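Local coordinates for fimbrin (Schizosaccharomyces pombe, PDB 1RT8), which binds and crosslinks actin filaments and takes part in cell polarity, cytokinesis, mating and spore formation in fission yeast, at residues L408-M413 with L502-I507; M420-K423 with S428-R431; D446-I451 with R482-V487; S465-A470 with D494-R499. All coordinates share one frame; numbering follows the deposited sequence.

Contact 1: L408-M413 with L502-I507; sequences LSDSDM and LVLHFI
Helix-on-helix packing between the first turn of helix 410-421 and the middle of helix 500-511 makes up this largely buried contact, which joins the first and last helices of the fourth calponin-homology (CH) domain of fimbrin. M413, L504 and I507 carry the apolar part, and D410 adds a polar margin at the exposed side. The methionine approaches L504 crosswise, the two side chains running at about a right angle. Its chain is extended at chi2 and then bends at chi3 (78°), which turns the terminal methyl onto the leucine: M413 CE stands 3.6 Å from L504 CD2. The sulfur shares the same branch, with M413 SD 3.7 Å from L504 CD2. I507 closes in more loosely, its CG2 lying 4.3 Å from the backbone M413 O.

The other branch of L504 meets a carboxylate. The end of D410 comes nearer L504 than the direction of its CB bond suggests; the charge itself goes to R391 of helix 379-397, in a salt bridge through D410 OD1. W387 and I394 also touch L504, so the leucine is covered by helix 379-397 too, from the third CH repeat, and the contact adjoins the interface between repeats. At the N-cap of helix 410-421, S409 N donates to D412 OD2 (2.9 Å, nearly straight at 168°), on the anti side but tilted 32° out of the carboxylate plane. L504 CD1 lies almost evenly against the D410 carboxylate, 3.4 Å from D410 OD2 and about as far from D410 CG and OD1, the side chains again crossing steeply.

Contact 2: M420-K423 with S428-R431; sequences MAAK and SQIR
The loop between helices 410-421 and 442-451 of the fourth CH domain supplies one side of this small, partly buried contact, and the C-terminal end of helix 410-421 supplies the other. One side chain, Q429, does the reaching. Its CG lies anti to the carbonyl carbon, and a sharp bend at chi2 (-84°) swings the amide toward the helix end. The amide nitrogen Q429 NE2 then comes 3.6 Å from A422 CB and 4.1 Å from A421 CB, so that the touch across the segments is a nitrogen resting against two small methyl groups.

The hydrogen bonds run instead to N418, one turn back in the helix: Q429 NE2 donates to its carbonyl oxygen, and its side chain accepts from the backbone nitrogen of I430. A421 has a second role as well, for its methyl also packs on F443 and D446 of helix 442-451. Just past the helix end, K423 N bonds back to M420 O at 3.2 Å. A side-chain amide bonded to a backbone carbonyl of the last helical turn thus marks the place where a loop of the all-helical CH fold folds back on the helix it left.

Contact 3: D446-I451 with R482-V487; sequences DVLHGI and RKLGAV
Apolar contacts between L484 and the pair L448 and I451 account for the whole meeting of these segments. A single methyl of L484 serves both partners: L484 CD1 is 4.0 Å from L448 CD2 and 4.2 Å from I451 CG2. L448 and I451 lie one turn apart on helix 442-451, and the leucine from the other segment crosses each of them obliquely. I451 offers its CG2 branch, which its chi1 of -63° sets anti to the backbone N, while L448 arrives by the end of its side chain.

In the fourth CH domain this joins the C-terminal turn of helix 442-451 to the end of helix 467-483. L448 also packs against A477, I480 and A481 farther back on the latter helix, and I451 touches W416 and M420 of helix 410-421, so the two aliphatic residues bridge three helices.

Backbone bonds shape the segment that presents L484. Its chain turns at a Schellman motif, where G485 adopts positive phi (100°) and G485 N bonds to R482 O at 2.9 Å. On the facing helix, I451 N bonds to V447 O at 3.1 Å.

Of the polar groups nearby, K483 makes a cation-pi contact with Y455, which also touches L484.

Contact 4: S465-A470 with D494-R499; sequences STEELA and DIVAVR
With chi1 at 174°, V496 sets CG1 anti to its backbone nitrogen and CG2 anti to its carbonyl carbon, a fork that opens toward A470. Both prongs reach the alanine methyl: A470 CB is 3.7 Å from V496 CG2 and 4.0 Å from V496 CG1. CG2 presses on the backbone as well, lying equally near the carbonyl carbon of A470, so the valine sits against the helix itself as much as against its short side chain. E467, one turn earlier, adds its aliphatic portion, with CG 4.5 Å from V496 CG1. A470 CA and V496 CA are 6.2 Å apart, a closeness consistent with the small alanine.

Within the fourth CH domain the contact joins the start of helix 467-483 to the short helix 492-496. Each partner has its end marked by a recognised motif. T466 is the N-cap of helix 467-483, where T466 OG1 accepts from L469 N at 3.0 Å. On the other side, V498 leaves helix 492-496 through a Schellman motif, with positive phi (51°) and V498 N bonded to I495 O.

The turn is held from its flank by charge. R499 is the N-cap of helix 500-511, and its side chain folds back so that NH1 forms a salt bridge with D494 OD1 at 3.0 Å, approaching the anti side well out of the carboxylate plane. E493 shares R499 NH1, and R285 of helix 282-296, in the third CH repeat, forms a salt bridge with D494 OD2. A497 CB lies over the centre of one face of the R499 guanidinium, 3.7 Å above its plane.

Overall arrangement
All four contacts fall within the fourth CH domain, in the second actin-binding region. Contact 1 is the most buried and pairs the domain's first and last helices; the other three are partly buried. Contacts 1 and 2 use opposite ends of helix 410-421, contacts 3 and 4 opposite ends of helix 467-483. Contact 2 rests an amide nitrogen on alanine methyls, its hydrogen bond going to N418. Contacts 3 and 4 join aliphatic side chains, in contact 4 with the aliphatic part of E467; contact 1 adds a methionine sulfur and the D410 carboxylate. Contacts 2 and 3 touch where M420 and A421 pack on helix 442-451, and contacts 1 and 4 where L502 meets D494.

Contact 1: L408-M413 with L502-I507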
loop_
_atom_site.group_PDB
_atom_site.type_symbol
_atom_site.label_atom_id
_atom_site.label_comp_id
_atom_site.label_asym_id
_atom_site.label_seq_id
_atom_site.Cartn_x
_atom_site.Cartn_y
_atom_site.Cartn_z
ATOM N N LEU A 408 -30.002 -3.863 3.607
ATOM C CA LEU A 408 -29.214 -3.824 4.833
ATOM C C LEU A 408 -29.022 -2.366 5.242
ATOM O O LEU A 408 -28.272 -1.642 4.599
ATOM C CB LEU A 408 -27.852 -4.462 4.595
ATOM C CG LEU A 408 -26.963 -4.547 5.830
ATOM C CD1 LEU A 408 -27.582 -5.525 6.820
ATOM C CD2 LEU A 408 -25.567 -4.992 5.425
ATOM N N SER A 409 -29.697 -1.932 6.303
ATOM C CA SER A 409 -29.572 -0.548 6.744
ATOM C C SER A 409 -28.392 -0.369 7.692
ATOM O O SER A 409 -27.796 -1.340 8.154
ATOM C CB SER A 409 -30.844 -0.093 7.462
ATOM O OG SER A 409 -30.869 -0.603 8.785
ATOM N N ASP A 410 -28.063 0.888 7.965
ATOM C CA ASP A 410 -26.977 1.228 8.874
ATOM C C ASP A 410 -27.373 0.745 10.261
ATOM O O ASP A 410 -26.542 0.228 11.011
ATOM C CB ASP A 410 -26.759 2.747 8.893
ATOM C CG ASP A 410 -25.917 3.246 7.715
ATOM O OD1 ASP A 410 -25.915 2.609 6.636
ATOM O OD2 ASP A 410 -25.258 4.294 7.873
ATOM N N SER A 411 -28.646 0.915 10.602
ATOM C CA SER A 411 -29.132 0.477 11.898
ATOM C C SER A 411 -28.972 -1.036 12.013
ATOM O O SER A 411 -28.590 -1.530 13.071
ATOM C CB SER A 411 -30.598 0.874 12.099
ATOM O OG SER A 411 -31.448 0.181 11.202
ATOM N N ASP A 412 -29.260 -1.770 10.937
ATOM C CA ASP A 412 -29.108 -3.230 10.959
ATOM C C ASP A 412 -27.648 -3.602 11.267
ATOM O O ASP A 412 -27.386 -4.553 11.997
ATOM C CB ASP A 412 -29.487 -3.871 9.614
ATOM C CG ASP A 412 -30.963 -3.719 9.270
ATOM O OD1 ASP A 412 -31.810 -3.765 10.182
ATOM O OD2 ASP A 412 -31.273 -3.571 8.072
ATOM N N MET A 413 -26.700 -2.858 10.699
ATOM C CA MET A 413 -25.279 -3.135 10.947
ATOM C C MET A 413 -24.894 -2.843 12.401
ATOM O O MET A 413 -24.167 -3.625 13.028
ATOM C CB MET A 413 -24.401 -2.323 9.986
ATOM C CG MET A 413 -24.565 -2.743 8.533
ATOM S SD MET A 413 -23.564 -1.764 7.392
ATOM C CE MET A 413 -21.962 -2.485 7.623
ATOM N N LEU A 502 -15.978 5.401 7.930
ATOM C CA LEU A 502 -14.855 4.488 7.999
ATOM C C LEU A 502 -15.127 3.408 9.034
ATOM O O LEU A 502 -14.695 2.268 8.868
ATOM C CB LEU A 502 -13.566 5.259 8.294
ATOM C CG LEU A 502 -13.309 6.403 7.296
ATOM C CD1 LEU A 502 -11.923 7.025 7.516
ATOM C CD2 LEU A 502 -13.412 5.873 5.872
ATOM N N VAL A 503 -15.861 3.753 10.087
ATOM C CA VAL A 503 -16.198 2.754 11.090
ATOM C C VAL A 503 -17.148 1.747 10.442
ATOM O O VAL A 503 -17.017 0.543 10.641
ATOM C CB VAL A 503 -16.904 3.371 12.325
ATOM C CG1 VAL A 503 -17.524 2.255 13.184
ATOM C CG2 VAL A 503 -15.899 4.179 13.160
ATOM N N LEU A 504 -18.095 2.234 9.651
ATOM C CA LEU A 504 -19.054 1.336 9.009
ATOM C C LEU A 504 -18.351 0.402 8.028
ATOM O O LEU A 504 -18.689 -0.781 7.949
ATOM C CB LEU A 504 -20.173 2.141 8.324
ATOM C CG LEU A 504 -21.379 1.343 7.787
ATOM C CD1 LEU A 504 -22.624 2.234 7.669
ATOM C CD2 LEU A 504 -21.016 0.734 6.458
ATOM N N HIS A 505 -17.367 0.918 7.291
ATOM C CA HIS A 505 -16.595 0.095 6.347
ATOM C C HIS A 505 -15.928 -1.064 7.094
ATOM O O HIS A 505 -15.931 -2.200 6.633
ATOM C CB HIS A 505 -15.522 0.951 5.655
ATOM C CG HIS A 505 -14.451 0.160 4.958
ATOM N ND1 HIS A 505 -13.187 -0.007 5.485
ATOM C CD2 HIS A 505 -14.450 -0.492 3.770
ATOM C CE1 HIS A 505 -12.453 -0.728 4.653
ATOM N NE2 HIS A 505 -13.197 -1.035 3.604
ATOM N N PHE A 506 -15.362 -0.763 8.254
ATOM C CA PHE A 506 -14.690 -1.767 9.076
ATOM C C PHE A 506 -15.683 -2.856 9.518
ATOM O O PHE A 506 -15.425 -4.047 9.356
ATOM C CB PHE A 506 -14.080 -1.081 10.303
ATOM C CG PHE A 506 -13.449 -2.030 11.285
ATOM C CD1 PHE A 506 -12.200 -2.581 11.035
ATOM C CD2 PHE A 506 -14.111 -2.370 12.459
ATOM C CE1 PHE A 506 -11.611 -3.461 11.944
ATOM C CE2 PHE A 506 -13.532 -3.249 13.377
ATOM C CZ PHE A 506 -12.279 -3.797 13.117
ATOM N N ILE A 507 -16.815 -2.435 10.076
ATOM C CA ILE A 507 -17.830 -3.373 10.535
ATOM C C ILE A 507 -18.344 -4.213 9.371
ATOM O O ILE A 507 -18.536 -5.428 9.494
ATOM C CB ILE A 507 -19.008 -2.633 11.198
ATOM C CG1 ILE A 507 -18.525 -1.929 12.465
ATOM C CG2 ILE A 507 -20.124 -3.612 11.547
ATOM C CD1 ILE A 507 -17.901 -2.866 13.488
#

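Contact 2: M420-K423 with S428-R431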
loop_
_atom_site.group_PDB
_atom_site.type_symbol
_atom_site.label_atom_id
_atom_site.label_comp_id
_atom_site.label_asym_id
_atom_site.label_seq_id
_atom_site.Cartn_x
_atom_site.Cartn_y
_atom_site.Cartn_z
ATOM N N MET A 420 -22.847 -8.978 18.519
ATOM C CA MET A 420 -21.543 -9.627 18.559
ATOM C C MET A 420 -20.756 -9.181 19.805
ATOM O O MET A 420 -20.185 -10.004 20.518
ATOM C CB MET A 420 -20.773 -9.269 17.280
ATOM C CG MET A 420 -20.015 -10.420 16.652
ATOM S SD MET A 420 -21.025 -11.890 16.401
ATOM C CE MET A 420 -20.830 -12.200 14.657
ATOM N N ALA A 421 -20.754 -7.878 20.072
ATOM C CA ALA A 421 -20.037 -7.309 21.213
ATOM C C ALA A 421 -20.599 -7.736 22.570
ATOM O O ALA A 421 -19.866 -7.802 23.561
ATOM C CB ALA A 421 -20.039 -5.791 21.118
ATOM N N ALA A 422 -21.899 -8.016 22.617
ATOM C CA ALA A 422 -22.549 -8.422 23.862
ATOM C C ALA A 422 -22.226 -9.854 24.272
ATOM O O ALA A 422 -22.696 -10.319 25.309
ATOM C CB ALA A 422 -24.058 -8.259 23.738
ATOM N N LYS A 423 -21.436 -10.553 23.466
ATOM C CA LYS A 423 -21.075 -11.933 23.766
ATOM C C LYS A 423 -19.805 -12.009 24.617
ATOM O O LYS A 423 -18.814 -12.623 24.216
ATOM C CB LYS A 423 -20.885 -12.729 22.465
ATOM C CG LYS A 423 -22.095 -12.679 21.539
ATOM C CD LYS A 423 -21.972 -13.635 20.358
ATOM C CE LYS A 423 -23.189 -13.488 19.439
ATOM N NZ LYS A 423 -23.269 -14.514 18.351
ATOM N N SER A 428 -18.714 -1.001 25.951
ATOM C CA SER A 428 -20.132 -0.669 25.977
ATOM C C SER A 428 -20.796 -0.850 24.619
ATOM O O SER A 428 -20.133 -0.861 23.585
ATOM C CB SER A 428 -20.330 0.782 26.433
ATOM O OG SER A 428 -20.180 0.917 27.836
ATOM N N GLN A 429 -22.115 -0.999 24.640
ATOM C CA GLN A 429 -22.902 -1.135 23.427
ATOM C C GLN A 429 -22.894 0.251 22.806
ATOM O O GLN A 429 -22.720 1.246 23.515
ATOM C CB GLN A 429 -24.331 -1.533 23.784
ATOM C CG GLN A 429 -24.447 -2.936 24.341
ATOM C CD GLN A 429 -24.538 -3.969 23.242
ATOM O OE1 GLN A 429 -25.537 -4.033 22.523
ATOM N NE2 GLN A 429 -23.498 -4.780 23.098
ATOM N N ILE A 430 -23.079 0.332 21.496
ATOM C CA ILE A 430 -23.073 1.631 20.845
ATOM C C ILE A 430 -24.447 2.062 20.356
ATOM O O ILE A 430 -25.330 1.239 20.107
ATOM C CB ILE A 430 -22.087 1.669 19.653
ATOM C CG1 ILE A 430 -22.525 0.685 18.565
ATOM C CG2 ILE A 430 -20.680 1.334 20.135
ATOM C CD1 ILE A 430 -21.720 0.827 17.281
ATOM N N ARG A 431 -24.616 3.372 20.237
ATOM C CA ARG A 431 -25.867 3.949 19.779
ATOM C C ARG A 431 -25.899 3.913 18.258
ATOM O O ARG A 431 -26.927 3.597 17.650
ATOM C CB ARG A 431 -25.978 5.389 20.275
ATOM C CG ARG A 431 -27.260 6.081 19.880
ATOM C CD ARG A 431 -27.378 7.437 20.565
ATOM N NE ARG A 431 -28.673 8.058 20.300
ATOM C CZ ARG A 431 -29.843 7.504 20.607
ATOM N NH1 ARG A 431 -29.889 6.315 21.192
ATOM N NH2 ARG A 431 -30.972 8.140 20.324
#

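Contact 3: D446-I451 with R482-V487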
loop_
_atom_site.group_PDB
_atom_site.type_symbol
_atom_site.label_atom_id
_atom_site.label_comp_id
_atom_site.label_asym_id
_atom_site.label_seq_id
_atom_site.Cartn_x
_atom_site.Cartn_y
_atom_site.Cartn_z
ATOM N N ASP A 446 -14.487 -6.022 21.140
ATOM C CA ASP A 446 -15.602 -6.842 21.638
ATOM C C ASP A 446 -16.359 -7.495 20.476
ATOM O O ASP A 446 -16.817 -8.638 20.581
ATOM C CB ASP A 446 -16.602 -6.006 22.444
ATOM C CG ASP A 446 -16.105 -5.671 23.829
ATOM O OD1 ASP A 446 -15.143 -6.311 24.292
ATOM O OD2 ASP A 446 -16.691 -4.770 24.458
ATOM N N VAL A 447 -16.514 -6.756 19.377
ATOM C CA VAL A 447 -17.201 -7.297 18.208
ATOM C C VAL A 447 -16.411 -8.513 17.724
ATOM O O VAL A 447 -16.976 -9.575 17.461
ATOM C CB VAL A 447 -17.260 -6.271 17.065
ATOM C CG1 VAL A 447 -17.873 -6.908 15.829
ATOM C CG2 VAL A 447 -18.081 -5.060 17.491
ATOM N N LEU A 448 -15.096 -8.347 17.618
ATOM C CA LEU A 448 -14.217 -9.416 17.161
ATOM C C LEU A 448 -14.258 -10.594 18.124
ATOM O O LEU A 448 -14.147 -11.758 17.715
ATOM C CB LEU A 448 -12.786 -8.882 17.023
ATOM C CG LEU A 448 -12.560 -7.911 15.854
ATOM C CD1 LEU A 448 -11.325 -7.051 16.065
ATOM C CD2 LEU A 448 -12.424 -8.714 14.583
ATOM N N HIS A 449 -14.416 -10.284 19.404
ATOM C CA HIS A 449 -14.481 -11.302 20.437
ATOM C C HIS A 449 -15.763 -12.099 20.248
ATOM O O HIS A 449 -15.817 -13.296 20.542
ATOM C CB HIS A 449 -14.453 -10.660 21.829
ATOM C CG HIS A 449 -14.595 -11.649 22.944
ATOM N ND1 HIS A 449 -15.808 -11.928 23.540
ATOM C CD2 HIS A 449 -13.693 -12.480 23.520
ATOM C CE1 HIS A 449 -15.646 -12.891 24.431
ATOM N NE2 HIS A 449 -14.374 -13.243 24.438
ATOM N N GLY A 450 -16.802 -11.433 19.758
ATOM C CA GLY A 450 -18.049 -12.136 19.522
ATOM C C GLY A 450 -17.952 -13.065 18.321
ATOM O O GLY A 450 -18.606 -14.110 18.278
ATOM N N ILE A 451 -17.138 -12.689 17.339
ATOM C CA ILE A 451 -16.971 -13.486 16.124
ATOM C C ILE A 451 -16.108 -14.710 16.387
ATOM O O ILE A 451 -16.417 -15.812 15.935
ATOM C CB ILE A 451 -16.332 -12.645 15.005
ATOM C CG1 ILE A 451 -17.267 -11.493 14.635
ATOM C CG2 ILE A 451 -16.070 -13.496 13.762
ATOM C CD1 ILE A 451 -16.688 -10.571 13.585
ATOM N N ARG A 482 -7.773 -8.922 10.157
ATOM C CA ARG A 482 -7.034 -9.395 9.003
ATOM C C ARG A 482 -6.704 -10.870 9.159
ATOM O O ARG A 482 -6.675 -11.605 8.167
ATOM C CB ARG A 482 -5.772 -8.545 8.786
ATOM C CG ARG A 482 -6.119 -7.189 8.168
ATOM C CD ARG A 482 -4.954 -6.208 8.105
ATOM N NE ARG A 482 -5.375 -4.968 7.453
ATOM C CZ ARG A 482 -4.738 -3.808 7.557
ATOM N NH1 ARG A 482 -3.637 -3.718 8.294
ATOM N NH2 ARG A 482 -5.211 -2.734 6.930
ATOM N N LYS A 483 -6.479 -11.309 10.397
ATOM C CA LYS A 483 -6.181 -12.721 10.646
ATOM C C LYS A 483 -7.417 -13.561 10.290
ATOM O O LYS A 483 -7.305 -14.731 9.931
ATOM C CB LYS A 483 -5.816 -12.962 12.120
ATOM C CG LYS A 483 -5.386 -14.409 12.399
ATOM C CD LYS A 483 -5.540 -14.819 13.880
ATOM C CE LYS A 483 -4.568 -14.113 14.800
ATOM N NZ LYS A 483 -4.436 -14.809 16.124
ATOM N N LEU A 484 -8.595 -12.961 10.407
ATOM C CA LEU A 484 -9.842 -13.651 10.075
ATOM C C LEU A 484 -10.139 -13.595 8.566
ATOM O O LEU A 484 -11.090 -14.225 8.084
ATOM C CB LEU A 484 -11.012 -13.027 10.834
ATOM C CG LEU A 484 -11.143 -13.278 12.340
ATOM C CD1 LEU A 484 -12.151 -12.296 12.900
ATOM C CD2 LEU A 484 -11.579 -14.710 12.620
ATOM N N GLY A 485 -9.329 -12.837 7.837
ATOM C CA GLY A 485 -9.513 -12.708 6.402
ATOM C C GLY A 485 -10.213 -11.431 5.955
ATOM O O GLY A 485 -10.552 -11.287 4.786
ATOM N N ALA A 486 -10.424 -10.498 6.872
ATOM C CA ALA A 486 -11.101 -9.247 6.538
ATOM C C ALA A 486 -10.235 -8.306 5.701
ATOM O O ALA A 486 -9.057 -8.121 5.984
ATOM C CB ALA A 486 -11.537 -8.541 7.818
ATOM N N VAL A 487 -10.834 -7.710 4.677
ATOM C CA VAL A 487 -10.139 -6.759 3.813
ATOM C C VAL A 487 -10.488 -5.384 4.376
ATOM O O VAL A 487 -11.628 -4.921 4.256
ATOM C CB VAL A 487 -10.625 -6.887 2.343
ATOM C CG1 VAL A 487 -10.089 -5.732 1.503
ATOM C CG2 VAL A 487 -10.138 -8.209 1.764
#

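Contact 4: S465-A470 with D494-R499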
loop_
_atom_site.group_PDB
_atom_site.type_symbol
_atom_site.label_atom_id
_atom_site.label_comp_id
_atom_site.label_asym_id
_atom_site.label_seq_id
_atom_site.Cartn_x
_atom_site.Cartn_y
_atom_site.Cartn_z
ATOM N N SER A 465 -8.190 4.662 27.602
ATOM C CA SER A 465 -8.430 5.924 28.308
ATOM C C SER A 465 -7.607 7.080 27.753
ATOM O O SER A 465 -7.910 8.246 28.007
ATOM C CB SER A 465 -8.123 5.764 29.798
ATOM O OG SER A 465 -6.770 5.398 29.981
ATOM N N THR A 466 -6.553 6.758 27.018
ATOM C CA THR A 466 -5.710 7.782 26.413
ATOM C C THR A 466 -5.735 7.527 24.917
ATOM O O THR A 466 -6.146 6.448 24.476
ATOM C CB THR A 466 -4.252 7.683 26.891
ATOM O OG1 THR A 466 -3.651 6.500 26.346
ATOM C CG2 THR A 466 -4.194 7.626 28.420
ATOM N N GLU A 467 -5.301 8.508 24.133
ATOM C CA GLU A 467 -5.284 8.344 22.686
ATOM C C GLU A 467 -4.336 7.213 22.288
ATOM O O GLU A 467 -4.650 6.404 21.413
ATOM C CB GLU A 467 -4.856 9.647 22.012
ATOM C CG GLU A 467 -4.767 9.560 20.508
ATOM C CD GLU A 467 -4.489 10.905 19.872
ATOM O OE1 GLU A 467 -3.434 11.500 20.183
ATOM O OE2 GLU A 467 -5.327 11.370 19.064
ATOM N N GLU A 468 -3.181 7.148 22.942
ATOM C CA GLU A 468 -2.205 6.110 22.634
ATOM C C GLU A 468 -2.749 4.724 22.915
ATOM O O GLU A 468 -2.546 3.801 22.129
ATOM C CB GLU A 468 -0.911 6.318 23.429
ATOM C CG GLU A 468 0.153 5.263 23.140
ATOM C CD GLU A 468 0.415 5.089 21.644
ATOM O OE1 GLU A 468 0.773 6.087 20.978
ATOM O OE2 GLU A 468 0.262 3.956 21.132
ATOM N N LEU A 469 -3.438 4.569 24.037
ATOM C CA LEU A 469 -3.995 3.271 24.384
ATOM C C LEU A 469 -5.125 2.897 23.417
ATOM O O LEU A 469 -5.281 1.733 23.053
ATOM C CB LEU A 469 -4.506 3.289 25.825
ATOM C CG LEU A 469 -3.427 3.406 26.914
ATOM C CD1 LEU A 469 -4.089 3.541 28.280
ATOM C CD2 LEU A 469 -2.516 2.183 26.870
ATOM N N ALA A 470 -5.908 3.885 23.002
ATOM C CA ALA A 470 -7.000 3.628 22.070
ATOM C C ALA A 470 -6.438 3.127 20.741
ATOM O O ALA A 470 -6.908 2.127 20.205
ATOM C CB ALA A 470 -7.819 4.887 21.855
ATOM N N ASP A 494 -8.692 6.017 12.368
ATOM C CA ASP A 494 -10.041 6.250 11.865
ATOM C C ASP A 494 -11.094 5.788 12.876
ATOM O O ASP A 494 -12.182 6.370 12.973
ATOM C CB ASP A 494 -10.218 5.560 10.516
ATOM C CG ASP A 494 -9.272 6.109 9.464
ATOM O OD1 ASP A 494 -9.149 7.352 9.372
ATOM O OD2 ASP A 494 -8.659 5.309 8.724
ATOM N N ILE A 495 -10.767 4.742 13.632
ATOM C CA ILE A 495 -11.672 4.243 14.663
ATOM C C ILE A 495 -11.578 5.151 15.906
ATOM O O ILE A 495 -12.600 5.570 16.457
ATOM C CB ILE A 495 -11.311 2.785 15.048
ATOM C CG1 ILE A 495 -11.715 1.837 13.910
ATOM C CG2 ILE A 495 -11.986 2.396 16.357
ATOM C CD1 ILE A 495 -11.227 0.415 14.114
ATOM N N VAL A 496 -10.356 5.466 16.331
ATOM C CA VAL A 496 -10.152 6.326 17.506
ATOM C C VAL A 496 -10.849 7.688 17.339
ATOM O O VAL A 496 -11.425 8.224 18.296
ATOM C CB VAL A 496 -8.640 6.536 17.789
ATOM C CG1 VAL A 496 -8.438 7.559 18.920
ATOM C CG2 VAL A 496 -8.007 5.209 18.166
ATOM N N ALA A 497 -10.816 8.230 16.123
ATOM C CA ALA A 497 -11.449 9.507 15.826
ATOM C C ALA A 497 -12.942 9.331 15.488
ATOM O O ALA A 497 -13.656 10.302 15.240
ATOM C CB ALA A 497 -10.718 10.181 14.658
ATOM N N VAL A 498 -13.397 8.084 15.468
ATOM C CA VAL A 498 -14.785 7.751 15.165
ATOM C C VAL A 498 -15.322 8.393 13.886
ATOM O O VAL A 498 -16.335 9.089 13.906
ATOM C CB VAL A 498 -15.722 8.134 16.335
ATOM C CG1 VAL A 498 -17.089 7.493 16.132
ATOM C CG2 VAL A 498 -15.118 7.680 17.655
ATOM N N ARG A 499 -14.629 8.169 12.776
ATOM C CA ARG A 499 -15.058 8.700 11.489
ATOM C C ARG A 499 -16.112 7.690 11.038
ATOM O O ARG A 499 -15.785 6.607 10.568
ATOM C CB ARG A 499 -13.848 8.773 10.558
ATOM C CG ARG A 499 -12.809 9.764 11.114
ATOM C CD ARG A 499 -11.439 9.758 10.422
ATOM N NE ARG A 499 -10.641 10.890 10.902
ATOM C CZ ARG A 499 -9.375 10.814 11.297
ATOM N NH1 ARG A 499 -8.732 9.649 11.270
ATOM N NH2 ARG A 499 -8.755 11.904 11.739
#